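Local coordinates for acyl-coenzyme A oxidase acox-1.2 (Caenorhabditis elegans, PDB 5K3J), which uses FAD and molecular oxygen to desaturate the CoA thioester of an ascaroside with a five-carbon omega side chain, the first step of peroxisomal beta-oxidation in pheromone synthesis, at residues A[47-52]-A[101-106]; A[82-87]-A[97-102]. All blocks are in the same frame, centred on the assembly; numbering follows the deposited sequence.

Contact 1: residues A[47-52]-A[101-106]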
ATOM      1  N   ASP A  47     -24.905 -17.737  11.552  1.00 46.05           N
ATOM      2  CA  ASP A  47     -26.015 -18.579  11.129  1.00 46.19           C
ATOM      3  C   ASP A  47     -27.332 -17.823  11.212  1.00 44.32           C
ATOM      4  O   ASP A  47     -28.134 -17.845  10.281  1.00 47.36           O
ATOM      5  CB  ASP A  47     -26.084 -19.842  11.988  1.00 51.84           C
ATOM      6  CG  ASP A  47     -27.187 -20.783  11.547  1.00 52.91           C
ATOM      7  OD1 ASP A  47     -27.595 -20.710  10.367  1.00 51.15           O
ATOM      8  OD2 ASP A  47     -27.641 -21.597  12.377  1.00 56.69           O
ATOM      9  N   ALA A  48     -27.541 -17.161  12.345  1.00 32.60           N
ATOM     10  CA  ALA A  48     -28.762 -16.411  12.596  1.00 32.32           C
ATOM     11  C   ALA A  48     -28.853 -15.200  11.677  1.00 35.00           C
ATOM     12  O   ALA A  48     -29.946 -14.786  11.292  1.00 42.28           O
ATOM     13  CB  ALA A  48     -28.833 -15.977  14.048  1.00 33.21           C
ATOM     14  N   VAL A  49     -27.701 -14.634  11.337  1.00 38.37           N
ATOM     15  CA  VAL A  49     -27.647 -13.511  10.413  1.00 38.21           C
ATOM     16  C   VAL A  49     -28.029 -13.968   9.007  1.00 40.40           C
ATOM     17  O   VAL A  49     -28.790 -13.296   8.312  1.00 42.87           O
ATOM     18  CB  VAL A  49     -26.247 -12.855  10.404  1.00 36.54           C
ATOM     19  CG1 VAL A  49     -26.056 -12.031   9.150  1.00 35.17           C
ATOM     20  CG2 VAL A  49     -26.058 -11.985  11.639  1.00 37.59           C
ATOM     21  N   SER A  50     -27.525 -15.132   8.609  1.00 39.10           N
ATOM     22  CA  SER A  50     -27.779 -15.672   7.274  1.00 41.61           C
ATOM     23  C   SER A  50     -29.259 -15.927   6.973  1.00 41.43           C
ATOM     24  O   SER A  50     -29.634 -16.111   5.814  1.00 37.98           O
ATOM     25  CB  SER A  50     -26.995 -16.971   7.075  1.00 42.13           C
ATOM     26  OG  SER A  50     -27.359 -17.940   8.041  1.00 47.32           O
ATOM     27  N   LYS A  51     -30.095 -15.942   8.006  1.00 52.41           N
ATOM     28  CA  LYS A  51     -31.522 -16.201   7.826  1.00 56.77           C
ATOM     29  C   LYS A  51     -32.275 -14.907   7.525  1.00 56.03           C
ATOM     30  O   LYS A  51     -33.413 -14.931   7.056  1.00 54.60           O
ATOM     31  CB  LYS A  51     -32.108 -16.876   9.070  1.00 60.00           C
ATOM     32  CG  LYS A  51     -32.771 -15.906  10.036  1.00 60.45           C
ATOM     33  CD  LYS A  51     -32.802 -16.420  11.466  1.00 66.59           C
ATOM     34  CE  LYS A  51     -33.440 -15.381  12.378  1.00 66.17           C
ATOM     35  NZ  LYS A  51     -33.176 -15.642  13.817  1.00 68.76           N
ATOM     36  N   ILE A  52     -31.623 -13.780   7.799  1.00 61.40           N
ATOM     37  CA  ILE A  52     -32.227 -12.466   7.620  1.00 60.05           C
ATOM     38  C   ILE A  52     -31.745 -11.819   6.324  1.00 61.96           C
ATOM     39  O   ILE A  52     -30.601 -11.370   6.232  1.00 64.14           O
ATOM     40  CB  ILE A  52     -31.907 -11.538   8.809  1.00 58.65           C
ATOM     41  CG1 ILE A  52     -32.147 -12.276  10.130  1.00 56.10           C
ATOM     42  CG2 ILE A  52     -32.725 -10.253   8.725  1.00 60.07           C
ATOM     43  CD1 ILE A  52     -31.308 -11.761  11.280  1.00 54.80           C
ATOM     44  N   ARG A 101     -18.496  -6.407  12.115  1.00 26.85           N
ATOM     45  CA  ARG A 101     -17.444  -6.724  11.150  1.00 25.71           C
ATOM     46  C   ARG A 101     -17.989  -7.605  10.033  1.00 25.71           C
ATOM     47  O   ARG A 101     -17.510  -7.548   8.903  1.00 23.86           O
ATOM     48  CB  ARG A 101     -16.259  -7.425  11.817  1.00 25.35           C
ATOM     49  CG  ARG A 101     -15.295  -6.515  12.568  1.00 26.12           C
ATOM     50  CD  ARG A 101     -14.193  -7.342  13.221  1.00 28.24           C
ATOM     51  NE  ARG A 101     -13.279  -6.548  14.036  1.00 29.80           N
ATOM     52  CZ  ARG A 101     -12.625  -7.032  15.086  1.00 31.99           C
ATOM     53  NH1 ARG A 101     -12.805  -8.296  15.446  1.00 32.82           N
ATOM     54  NH2 ARG A 101     -11.805  -6.257  15.785  1.00 33.11           N
ATOM     55  N   GLU A 102     -18.987  -8.422  10.355  1.00 28.37           N
ATOM     56  CA  GLU A 102     -19.582  -9.302   9.362  1.00 28.10           C
ATOM     57  C   GLU A 102     -20.704  -8.628   8.592  1.00 27.03           C
ATOM     58  O   GLU A 102     -20.639  -8.522   7.371  1.00 29.95           O
ATOM     59  CB  GLU A 102     -20.111 -10.583  10.008  1.00 28.58           C
ATOM     60  CG  GLU A 102     -20.893 -11.450   9.029  1.00 29.54           C
ATOM     61  CD  GLU A 102     -21.184 -12.836   9.574  1.00 30.93           C
ATOM     62  OE1 GLU A 102     -22.374 -13.167   9.769  1.00 31.12           O
ATOM     63  OE2 GLU A 102     -20.223 -13.602   9.801  1.00 29.10           O
ATOM     64  N   VAL A 103     -21.735  -8.182   9.302  1.00 23.32           N
ATOM     65  CA  VAL A 103     -22.897  -7.579   8.654  1.00 23.68           C
ATOM     66  C   VAL A 103     -22.542  -6.253   7.981  1.00 26.01           C
ATOM     67  O   VAL A 103     -22.714  -6.097   6.772  1.00 22.62           O
ATOM     68  CB  VAL A 103     -24.045  -7.336   9.646  1.00 22.96           C
ATOM     69  CG1 VAL A 103     -25.210  -6.656   8.951  1.00 23.86           C
ATOM     70  CG2 VAL A 103     -24.485  -8.646  10.262  1.00 23.87           C
ATOM     71  N   ILE A 104     -22.039  -5.299   8.759  1.00 28.15           N
ATOM     72  CA  ILE A 104     -21.694  -3.992   8.202  1.00 28.35           C
ATOM     73  C   ILE A 104     -20.426  -4.034   7.350  1.00 27.82           C
ATOM     74  O   ILE A 104     -20.458  -3.744   6.153  1.00 28.48           O
ATOM     75  CB  ILE A 104     -21.513  -2.931   9.308  1.00 27.42           C
ATOM     76  CG1 ILE A 104     -22.753  -2.866  10.207  1.00 26.50           C
ATOM     77  CG2 ILE A 104     -21.262  -1.562   8.697  1.00 29.43           C
ATOM     78  CD1 ILE A 104     -23.999  -2.317   9.526  1.00 27.65           C
ATOM     79  N   GLY A 105     -19.308  -4.387   7.972  1.00 26.55           N
ATOM     80  CA  GLY A 105     -18.039  -4.408   7.273  1.00 27.24           C
ATOM     81  C   GLY A 105     -17.068  -3.392   7.839  1.00 27.90           C
ATOM     82  O   GLY A 105     -17.274  -2.851   8.930  1.00 28.65           O
ATOM     83  N   TYR A 106     -16.014  -3.118   7.083  1.00 24.33           N
ATOM     84  CA  TYR A 106     -14.943  -2.267   7.568  1.00 23.52           C
ATOM     85  C   TYR A 106     -15.011  -0.844   7.022  1.00 22.86           C
ATOM     86  O   TYR A 106     -14.352   0.051   7.548  1.00 21.45           O
ATOM     87  CB  TYR A 106     -13.592  -2.874   7.207  1.00 25.82           C
ATOM     88  CG  TYR A 106     -13.428  -4.335   7.551  1.00 27.61           C
ATOM     89  CD1 TYR A 106     -13.988  -4.881   8.703  1.00 29.11           C
ATOM     90  CD2 TYR A 106     -12.702  -5.173   6.716  1.00 29.14           C
ATOM     91  CE1 TYR A 106     -13.825  -6.224   9.006  1.00 32.24           C
ATOM     92  CE2 TYR A 106     -12.537  -6.506   7.012  1.00 33.17           C
ATOM     93  CZ  TYR A 106     -13.099  -7.027   8.158  1.00 33.54           C
ATOM     94  OH  TYR A 106     -12.943  -8.358   8.467  1.00 33.31           O
TER
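Val-49 reaches across from helix 36-49 to helix 93-103, where Glu-102 and Val-103 receive it. Its CB already lies 3.9 Å from Glu-102 OE1. At CB the side chain forks: CG1, anti to the backbone N (chi1 161°), lies 3.9 Å from both Glu-102 OE1 and Val-103 CG2, while CG2 meets that same Val-103 methyl. Val-103 makes its contact through CG2 alone, the methyl set anti to its carbonyl carbon. One methyl thus fits against the fork of a branched side chain, a match that two valines make with few rotatable bonds. The backbones stay 7.8 Å apart at the CA atoms of Val-49 and Val-103, room enough for short side chains.

Glu-102 approaches Val-49 from the opposite direction on an extended chain, and its touch there is van der Waals only. Its other oxygen, OE2, is hydrogen-bonded to Ser-611 OG and Thr-46 OG1; the two bonds satisfy OE2 and probably hold the carboxylate in place. Met-613 of helix 612-615 packs on both Val-49 and Glu-102, and Leu-55 on both valines.

The arrangement is plain packing of helix 36-49 against helix 93-103 in the N-terminal part of the acyl-CoA oxidase, away from the annotated sites.

Contact 2: residues A[82-87]-A[97-102]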
ATOM      1  N   LYS A  82     -32.038  -2.777  14.952  1.00 53.50           N
ATOM      2  CA  LYS A  82     -33.315  -3.398  15.288  1.00 54.24           C
ATOM      3  C   LYS A  82     -33.119  -4.856  15.692  1.00 53.18           C
ATOM      4  O   LYS A  82     -33.637  -5.302  16.716  1.00 51.67           O
ATOM      5  CB  LYS A  82     -34.285  -3.303  14.110  1.00 60.77           C
ATOM      6  CG  LYS A  82     -35.245  -4.477  14.005  1.00 70.38           C
ATOM      7  CD  LYS A  82     -36.076  -4.426  12.738  1.00 77.55           C
ATOM      8  CE  LYS A  82     -36.590  -5.811  12.387  1.00 81.33           C
ATOM      9  NZ  LYS A  82     -37.070  -6.555  13.587  1.00 81.99           N
ATOM     10  N   TYR A  83     -32.360  -5.594  14.887  1.00 49.47           N
ATOM     11  CA  TYR A  83     -32.110  -7.006  15.151  1.00 50.80           C
ATOM     12  C   TYR A  83     -31.036  -7.224  16.217  1.00 50.36           C
ATOM     13  O   TYR A  83     -30.679  -8.365  16.509  1.00 50.70           O
ATOM     14  CB  TYR A  83     -31.697  -7.730  13.865  1.00 51.69           C
ATOM     15  CG  TYR A  83     -32.820  -7.967  12.873  1.00 56.37           C
ATOM     16  CD1 TYR A  83     -33.797  -8.926  13.116  1.00 58.32           C
ATOM     17  CD2 TYR A  83     -32.889  -7.252  11.683  1.00 55.71           C
ATOM     18  CE1 TYR A  83     -34.820  -9.154  12.212  1.00 61.56           C
ATOM     19  CE2 TYR A  83     -33.906  -7.474  10.770  1.00 57.74           C
ATOM     20  CZ  TYR A  83     -34.868  -8.426  11.041  1.00 61.75           C
ATOM     21  OH  TYR A  83     -35.883  -8.649  10.139  1.00 63.80           O
ATOM     22  N   LEU A  84     -30.530  -6.141  16.804  1.00 48.11           N
ATOM     23  CA  LEU A  84     -29.381  -6.236  17.705  1.00 46.80           C
ATOM     24  C   LEU A  84     -29.668  -7.059  18.965  1.00 47.26           C
ATOM     25  O   LEU A  84     -28.838  -7.869  19.379  1.00 45.46           O
ATOM     26  CB  LEU A  84     -28.893  -4.840  18.106  1.00 41.44           C
ATOM     27  CG  LEU A  84     -27.559  -4.809  18.858  1.00 41.50           C
ATOM     28  CD1 LEU A  84     -26.473  -5.447  18.019  1.00 41.04           C
ATOM     29  CD2 LEU A  84     -27.160  -3.392  19.247  1.00 45.03           C
ATOM     30  N   ASN A  85     -30.835  -6.854  19.569  1.00 77.74           N
ATOM     31  CA  ASN A  85     -31.176  -7.536  20.818  1.00 87.20           C
ATOM     32  C   ASN A  85     -31.580  -8.990  20.620  1.00 88.50           C
ATOM     33  O   ASN A  85     -31.598  -9.777  21.567  1.00 93.44           O
ATOM     34  CB  ASN A  85     -32.294  -6.789  21.541  1.00 89.81           C
ATOM     35  CG  ASN A  85     -31.766  -5.819  22.575  1.00 93.38           C
ATOM     36  OD1 ASN A  85     -30.558  -5.727  22.792  1.00 87.88           O
ATOM     37  ND2 ASN A  85     -32.668  -5.084  23.216  1.00 85.43           N
ATOM     38  N   GLN A  86     -31.915  -9.342  19.384  1.00 46.54           N
ATOM     39  CA  GLN A  86     -32.220 -10.725  19.054  1.00 42.77           C
ATOM     40  C   GLN A  86     -30.934 -11.531  18.946  1.00 39.29           C
ATOM     41  O   GLN A  86     -30.811 -12.627  19.497  1.00 46.92           O
ATOM     42  CB  GLN A  86     -32.980 -10.822  17.732  1.00 41.14           C
ATOM     43  CG  GLN A  86     -34.272 -10.051  17.648  1.00 42.78           C
ATOM     44  CD  GLN A  86     -35.034 -10.395  16.384  1.00 39.72           C
ATOM     45  OE1 GLN A  86     -34.849 -11.469  15.805  1.00 36.36           O
ATOM     46  NE2 GLN A  86     -35.889  -9.483  15.944  1.00 40.45           N
ATOM     47  N   LEU A  87     -29.971 -10.957  18.233  1.00 35.09           N
ATOM     48  CA  LEU A  87     -28.801 -11.686  17.766  1.00 32.88           C
ATOM     49  C   LEU A  87     -27.671 -11.788  18.784  1.00 31.52           C
ATOM     50  O   LEU A  87     -26.964 -12.797  18.822  1.00 28.92           O
ATOM     51  CB  LEU A  87     -28.276 -11.033  16.484  1.00 31.50           C
ATOM     52  CG  LEU A  87     -29.243 -11.045  15.297  1.00 31.29           C
ATOM     53  CD1 LEU A  87     -28.837 -10.036  14.224  1.00 32.67           C
ATOM     54  CD2 LEU A  87     -29.348 -12.443  14.707  1.00 30.37           C
ATOM     55  N   LEU A  97     -18.603  -6.732  17.944  1.00 24.74           N
ATOM     56  CA  LEU A  97     -17.565  -6.588  16.935  1.00 24.23           C
ATOM     57  C   LEU A  97     -17.699  -7.631  15.835  1.00 27.60           C
ATOM     58  O   LEU A  97     -17.502  -7.321  14.663  1.00 30.73           O
ATOM     59  CB  LEU A  97     -16.178  -6.675  17.571  1.00 23.09           C
ATOM     60  CG  LEU A  97     -15.708  -5.433  18.332  1.00 23.33           C
ATOM     61  CD1 LEU A  97     -14.222  -5.533  18.664  1.00 21.65           C
ATOM     62  CD2 LEU A  97     -16.016  -4.148  17.560  1.00 21.75           C
ATOM     63  N   HIS A  98     -18.030  -8.864  16.206  1.00 34.93           N
ATOM     64  CA  HIS A  98     -18.229  -9.909  15.207  1.00 31.32           C
ATOM     65  C   HIS A  98     -19.429  -9.582  14.331  1.00 28.99           C
ATOM     66  O   HIS A  98     -19.373  -9.714  13.109  1.00 33.43           O
ATOM     67  CB  HIS A  98     -18.432 -11.277  15.856  1.00 30.93           C
ATOM     68  CG  HIS A  98     -18.859 -12.337  14.889  1.00 30.33           C
ATOM     69  ND1 HIS A  98     -17.969 -13.013  14.081  1.00 30.57           N
ATOM     70  CD2 HIS A  98     -20.086 -12.819  14.582  1.00 32.11           C
ATOM     71  CE1 HIS A  98     -18.628 -13.876  13.329  1.00 30.27           C
ATOM     72  NE2 HIS A  98     -19.914 -13.779  13.612  1.00 32.92           N
ATOM     73  N   LEU A  99     -20.513  -9.147  14.966  1.00 30.56           N
ATOM     74  CA  LEU A  99     -21.746  -8.846  14.252  1.00 30.54           C
ATOM     75  C   LEU A  99     -21.566  -7.703  13.253  1.00 32.29           C
ATOM     76  O   LEU A  99     -22.071  -7.764  12.133  1.00 33.35           O
ATOM     77  CB  LEU A  99     -22.860  -8.510  15.242  1.00 28.05           C
ATOM     78  CG  LEU A  99     -24.221  -8.238  14.611  1.00 27.64           C
ATOM     79  CD1 LEU A  99     -24.685  -9.462  13.858  1.00 30.63           C
ATOM     80  CD2 LEU A  99     -25.241  -7.835  15.663  1.00 26.19           C
ATOM     81  N   HIS A 100     -20.835  -6.667  13.654  1.00 34.51           N
ATOM     82  CA  HIS A 100     -20.656  -5.499  12.803  1.00 33.45           C
ATOM     83  C   HIS A 100     -19.581  -5.730  11.743  1.00 32.66           C
ATOM     84  O   HIS A 100     -19.739  -5.306  10.598  1.00 31.42           O
ATOM     85  CB  HIS A 100     -20.320  -4.272  13.651  1.00 32.72           C
ATOM     86  CG  HIS A 100     -21.487  -3.740  14.422  1.00 31.87           C
ATOM     87  ND1 HIS A 100     -21.885  -4.267  15.634  1.00 31.21           N
ATOM     88  CD2 HIS A 100     -22.355  -2.738  14.148  1.00 30.88           C
ATOM     89  CE1 HIS A 100     -22.943  -3.608  16.073  1.00 31.40           C
ATOM     90  NE2 HIS A 100     -23.247  -2.673  15.190  1.00 31.41           N
ATOM     91  N   ARG A 101     -18.496  -6.407  12.115  1.00 26.85           N
ATOM     92  CA  ARG A 101     -17.444  -6.724  11.150  1.00 25.71           C
ATOM     93  C   ARG A 101     -17.989  -7.605  10.033  1.00 25.71           C
ATOM     94  O   ARG A 101     -17.510  -7.548   8.903  1.00 23.86           O
ATOM     95  CB  ARG A 101     -16.259  -7.425  11.817  1.00 25.35           C
ATOM     96  CG  ARG A 101     -15.295  -6.515  12.568  1.00 26.12           C
ATOM     97  CD  ARG A 101     -14.193  -7.342  13.221  1.00 28.24           C
ATOM     98  NE  ARG A 101     -13.279  -6.548  14.036  1.00 29.80           N
ATOM     99  CZ  ARG A 101     -12.625  -7.032  15.086  1.00 31.99           C
ATOM    100  NH1 ARG A 101     -12.805  -8.296  15.446  1.00 32.82           N
ATOM    101  NH2 ARG A 101     -11.805  -6.257  15.785  1.00 33.11           N
ATOM    102  N   GLU A 102     -18.987  -8.422  10.355  1.00 28.37           N
ATOM    103  CA  GLU A 102     -19.582  -9.302   9.362  1.00 28.10           C
ATOM    104  C   GLU A 102     -20.704  -8.628   8.592  1.00 27.03           C
ATOM    105  O   GLU A 102     -20.639  -8.522   7.371  1.00 29.95           O
ATOM    106  CB  GLU A 102     -20.111 -10.583  10.008  1.00 28.58           C
ATOM    107  CG  GLU A 102     -20.893 -11.450   9.029  1.00 29.54           C
ATOM    108  CD  GLU A 102     -21.184 -12.836   9.574  1.00 30.93           C
ATOM    109  OE1 GLU A 102     -22.374 -13.167   9.769  1.00 31.12           O
ATOM    110  OE2 GLU A 102     -20.223 -13.602   9.801  1.00 29.10           O
TER
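Leu-99 projects from helix 93-103 between Leu-84 and Leu-87 of the short helix 84-87, and its two methyls divide the work. CD2 meets Leu-84 CD1 at 3.6 Å, the nearest approach between the two segments, whereas CD1 lies 4.2 Å from Leu-87 CD1. A leucine suits this place because its fork sits one bond beyond CB and can address two neighbours at once. With CG anti to the backbone N (chi1 -177°), the branch stands well out from its own helix and spans much of the gap, which is 8.4 Å between the CA atoms of Leu-87 and Leu-99.

Leu-84 has nearly the same torsions as Leu-99. Its CB does not aim straight at the other helix, but the chain turns so that CD1 arrives there and also lies 4.4 Å from His-100 CE1, oblique to the imidazole ring. The CB of Leu-87 points toward the partner helix, and CD1 makes the contact. The histidine presents carbon to the leucine, while its ND1 is hydrogen-bonded to the carbonyl oxygen of Ser-96, one turn earlier in the same helix. That bond gives the buried imidazole a polar partner and probably steadies its tilt.

Other helices close around the cluster. Helix 36-49 brings Ile-45 against Leu-99; helix 66-82 adds Leu-80 to both Leu-99 and His-100, with Ile-77 also touching the histidine. Leu-99 therefore lies where helices 36-49, 66-82 and 84-87 converge on helix 93-103.

Contacts 1 and 2 share helix 93-103, and their centres are only 7 Å apart. Their ranges overlap at Arg-101 and Glu-102, though only Glu-102 makes a contact, in contact 1. They join into one apolar core: Val-49 CG2 packs 3.6 Å from Leu-99 CD1, and Ala-48 CB lies 3.6 Å from Leu-87 CD2. A probable hydrogen bond from Gly-105 N to His-100 O (2.8 Å) also links the two. Contact 2 lies nearer the substrate: the His-100 side chain is about 8 Å from the bound ascaroside-CoA and about 10 Å from that of Glu-299, which is important for substrate specificity. In contact 1, the Glu-102 side chain is about 14 Å from this ligand.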